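Local atomic coordinates of arabinofuranosidase (Bifidobacterium longum, PDB entry 2Y2W), a protein that hydrolyses terminal non-reducing alpha-L-arabinofuranosyl residues from arabinans and arabinoxylan, taking part in plant cell wall degradation. Residues 86-89 with 90-94; 526-529 with 530-533. One frame throughout, in Å; residues are numbered along the deposited sequence.

Contact 1: 86-89 with 90-94; sequences TADE and NGFRQ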
loop_
_atom_site.group_PDB
_atom_site.type_symbol
_atom_site.label_atom_id
_atom_site.label_comp_id
_atom_site.label_asym_id
_atom_site.label_seq_id
_atom_site.Cartn_x
_atom_site.Cartn_y
_atom_site.Cartn_z
ATOM N N THR D 86 20.316 -13.016 39.023
ATOM C CA THR D 86 18.989 -12.683 39.560
ATOM C C THR D 86 17.844 -13.042 38.602
ATOM O O THR D 86 16.681 -12.719 38.859
ATOM C CB THR D 86 18.870 -11.188 39.949
ATOM O OG1 THR D 86 19.034 -10.367 38.786
ATOM C CG2 THR D 86 19.907 -10.807 40.999
ATOM N N ALA D 87 18.178 -13.717 37.505
ATOM C CA ALA D 87 17.190 -14.111 36.505
ATOM C C ALA D 87 16.171 -15.112 37.047
ATOM O O ALA D 87 16.535 -16.084 37.716
ATOM C CB ALA D 87 17.881 -14.677 35.274
ATOM N N ASP D 88 14.896 -14.865 36.755
ATOM C CA ASP D 88 13.837 -15.793 37.127
ATOM C C ASP D 88 13.761 -16.943 36.125
ATOM O O ASP D 88 14.654 -17.103 35.292
ATOM C CB ASP D 88 12.490 -15.066 37.282
ATOM C CG ASP D 88 11.960 -14.479 35.969
ATOM O OD1 ASP D 88 12.585 -14.667 34.900
ATOM O OD2 ASP D 88 10.896 -13.822 36.016
ATOM N N GLU D 89 12.702 -17.742 36.214
ATOM C CA GLU D 89 12.493 -18.880 35.312
ATOM C C GLU D 89 12.336 -18.463 33.845
ATOM O O GLU D 89 12.785 -19.170 32.946
ATOM C CB GLU D 89 11.288 -19.712 35.765
ATOM C CG GLU D 89 10.095 -18.882 36.238
ATOM C CD GLU D 89 8.789 -19.658 36.253
ATOM O OE1 GLU D 89 8.815 -20.893 36.476
ATOM O OE2 GLU D 89 7.730 -19.026 36.043
ATOM N N ASN D 90 11.699 -17.315 33.612
ATOM C CA ASN D 90 11.528 -16.780 32.259
ATOM C C ASN D 90 12.752 -16.021 31.747
ATOM O O ASN D 90 12.804 -15.633 30.577
ATOM C CB ASN D 90 10.290 -15.883 32.184
ATOM C CG ASN D 90 8.995 -16.662 32.280
ATOM O OD1 ASN D 90 8.820 -17.695 31.628
ATOM N ND2 ASN D 90 8.071 -16.164 33.087
ATOM N N GLY D 91 13.724 -15.806 32.631
ATOM C CA GLY D 91 14.970 -15.138 32.272
ATOM C C GLY D 91 14.953 -13.629 32.434
ATOM O O GLY D 91 15.800 -12.935 31.871
ATOM N N PHE D 92 13.989 -13.118 33.197
ATOM C CA PHE D 92 13.930 -11.689 33.499
ATOM C C PHE D 92 14.760 -11.371 34.735
ATOM O O PHE D 92 14.694 -12.089 35.737
ATOM C CB PHE D 92 12.487 -11.209 33.708
ATOM C CG PHE D 92 11.539 -11.594 32.603
ATOM C CD1 PHE D 92 11.866 -11.378 31.267
ATOM C CD2 PHE D 92 10.300 -12.152 32.906
ATOM C CE1 PHE D 92 10.986 -11.732 30.253
ATOM C CE2 PHE D 92 9.409 -12.507 31.894
ATOM C CZ PHE D 92 9.755 -12.296 30.566
ATOM N N ARG D 93 15.535 -10.292 34.658
ATOM C CA ARG D 93 16.361 -9.849 35.778
ATOM C C ARG D 93 15.492 -9.294 36.897
ATOM O O ARG D 93 14.722 -8.356 36.683
ATOM C CB ARG D 93 17.366 -8.791 35.324
ATOM C CG ARG D 93 18.623 -9.356 34.692
ATOM C CD ARG D 93 19.558 -8.253 34.202
ATOM N NE ARG D 93 20.213 -7.540 35.297
ATOM C CZ ARG D 93 21.339 -6.841 35.177
ATOM N NH1 ARG D 93 21.966 -6.758 34.008
ATOM N NH2 ARG D 93 21.850 -6.229 36.237
ATOM N N GLN D 94 15.616 -9.878 38.086
ATOM C CA GLN D 94 14.823 -9.443 39.236
ATOM C C GLN D 94 15.310 -8.115 39.799
ATOM O O GLN D 94 14.502 -7.305 40.251
ATOM C CB GLN D 94 14.789 -10.517 40.333
ATOM C CG GLN D 94 13.701 -10.309 41.399
ATOM C CD GLN D 94 12.290 -10.234 40.820
ATOM O OE1 GLN D 94 11.810 -11.172 40.181
ATOM N NE2 GLN D 94 11.620 -9.111 41.052
#
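Asp88 swings its carboxylate across the near end of the Phe92 side chain, OD2 lying 3.6 Å from Phe92 CD2 in an oblique approach, with the carboxylate and ring planes 56° apart. Its other oxygen does the gripping: the backbone N of Phe92 gives a hydrogen bond of 2.7 Å to Asp88 OD1, meeting it from above the carboxylate plane. The first torsion explains this, since CG sits between the backbone N and the carbonyl carbon (chi1 65°) and the acid folds in over the amides that follow. OD2 also forms a salt bridge with Lys158, so the carboxylate is held by both oxygens. Around it the chain makes a type I beta turn, Asp88 to Gly91, with a G1 beta bulge at Gly91, whose backbone angles would press a side chain on the preceding carbonyl. Gly91 N binds Asp88 O at 3.1 Å and Asp88 N binds Phe92 O at 3.0 Å, closing a short hairpin-like loop with a single bridge at Ala87 and Arg93. The CA of Ala87 adds a CH···O contact of 3.3 Å to Phe92 O. Nearer the open end, Gln94 N gives a hydrogen bond of 3.1 Å to Thr86 O. Arg93 occupies the N-cap position of helix 94-103; its guanidinium forms salt bridges with Glu81 and Asp95 and gives a further hydrogen bond to the carbonyl of Glu420. The buried Phe92 ring meets Trp155 of helix 149-159 edge-to-face, while the amide of Gln94 is held by Lys158 and Asp98.

Contact 2: 526-529 with 530-533; sequences TNTA and EAPE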
loop_
_atom_site.group_PDB
_atom_site.type_symbol
_atom_site.label_atom_id
_atom_site.label_comp_id
_atom_site.label_asym_id
_atom_site.label_seq_id
_atom_site.Cartn_x
_atom_site.Cartn_y
_atom_site.Cartn_z
ATOM N N THR D 526 28.217 12.909 38.218
ATOM C CA THR D 526 27.452 11.804 37.655
ATOM C C THR D 526 27.588 10.514 38.464
ATOM O O THR D 526 28.643 10.239 39.041
ATOM C CB THR D 526 27.889 11.550 36.188
ATOM O OG1 THR D 526 27.775 12.763 35.435
ATOM C CG2 THR D 526 27.033 10.496 35.535
ATOM N N ASN D 527 26.504 9.738 38.507
ATOM C CA ASN D 527 26.537 8.371 39.019
ATOM C C ASN D 527 27.092 7.423 37.962
ATOM O O ASN D 527 26.634 7.424 36.820
ATOM C CB ASN D 527 25.137 7.917 39.445
ATOM C CG ASN D 527 24.665 8.585 40.723
ATOM O OD1 ASN D 527 25.461 8.903 41.606
ATOM N ND2 ASN D 527 23.357 8.788 40.832
ATOM N N THR D 528 28.087 6.628 38.344
ATOM C CA THR D 528 28.738 5.696 37.421
ATOM C C THR D 528 28.664 4.264 37.944
ATOM O O THR D 528 28.328 4.043 39.104
ATOM C CB THR D 528 30.216 6.078 37.170
ATOM O OG1 THR D 528 30.921 6.124 38.418
ATOM C CG2 THR D 528 30.320 7.433 36.475
ATOM N N ALA D 529 28.980 3.296 37.086
ATOM C CA ALA D 529 28.984 1.883 37.472
ATOM C C ALA D 529 29.922 1.613 38.649
ATOM O O ALA D 529 29.691 0.696 39.439
ATOM C CB ALA D 529 29.360 1.010 36.286
ATOM N N GLU D 530 30.972 2.424 38.757
ATOM C CA GLU D 530 31.968 2.286 39.814
ATOM C C GLU D 530 31.475 2.895 41.132
ATOM O O GLU D 530 31.511 2.240 42.174
ATOM C CB GLU D 530 33.305 2.908 39.383
ATOM C CG GLU D 530 33.765 2.542 37.959
ATOM C CD GLU D 530 34.359 1.139 37.838
ATOM O OE1 GLU D 530 33.689 0.154 38.222
ATOM O OE2 GLU D 530 35.504 1.021 37.347
ATOM N N ALA D 531 31.017 4.146 41.073
ATOM C CA ALA D 531 30.431 4.825 42.231
ATOM C C ALA D 531 28.979 5.218 41.933
ATOM O O ALA D 531 28.711 6.341 41.497
ATOM C CB ALA D 531 31.263 6.045 42.617
ATOM N N PRO D 532 28.034 4.288 42.168
ATOM C CA PRO D 532 26.647 4.451 41.726
ATOM C C PRO D 532 25.777 5.366 42.588
ATOM O O PRO D 532 24.687 5.751 42.160
ATOM C CB PRO D 532 26.107 3.020 41.762
ATOM C CG PRO D 532 26.886 2.355 42.835
ATOM C CD PRO D 532 28.244 3.002 42.861
ATOM N N GLU D 533 26.245 5.710 43.785
ATOM C CA GLU D 533 25.438 6.504 44.713
ATOM C C GLU D 533 26.095 7.832 45.108
ATOM O O GLU D 533 25.834 8.364 46.191
ATOM C CB GLU D 533 25.063 5.676 45.952
ATOM C CG GLU D 533 24.246 4.422 45.641
ATOM C CD GLU D 533 23.328 4.004 46.778
ATOM O OE1 GLU D 533 23.806 3.879 47.929
ATOM O OE2 GLU D 533 22.121 3.803 46.515
#
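A tight turn, Thr528 to Ala531, doubles the chain back within the loop that joins strands 512-518 and 538-539. Across it, Thr528 N donates a hydrogen bond to Ala531 O at 3.2 Å. The return bond is weak and ends on a side chain: Ala531 N points nearly straight at Thr528 OG1, 3.3 Å away. With OG1 between the backbone N and the carbonyl carbon (chi1 57°), the threonine hydroxyl turns in toward the amides of the bend and takes a place that a main-chain carbonyl would often fill. These strands belong to the mixed sheet of the C-terminal beta domain, and the loop lies on the surface, away from the catalytic residues. Pro532 follows the bend directly; its ring nitrogen has no hydrogen to offer, and its CB packs 3.6 Å from Thr528 O. The amide of Asn527 lies beside the Pro532 carbonyl, its CG 3.2 Å from Pro532 O. The bond of this amide lies elsewhere, OD1 accepting from the backbone N of Val535. An alanine here would be likely to leave the Val535 amide without this acceptor and the Pro532 carbonyl without the flat group beside it, allowing the returning arm to shift. Trp426 of strand 425-427 packs against Asn527, Ala529 and Pro532, so both arms of the loop rest on that strand.

How the contacts relate
From the N terminus, the chain passes barrel strand 65-67 and helix 75-79 before contact 1 closes a loop leading into helix 94-103. The other seven barrel strands follow, ending with 402-408, and only after strand 512-518 does contact 2 close its own loop. The two stand in series, neither nesting nor crossing, with centres about 24 Å apart and nearest atoms about 10 Å apart. They do not touch, yet both meet the segment beyond the last barrel strand: Arg93 bonds to the carbonyl of Glu420, and Ala529 packs on Glu420. Contact 1 thus joins that segment to helix 149-159, and contact 2 joins it to the C-terminal beta sheet, in which strands 512-518 and 538-539 pair.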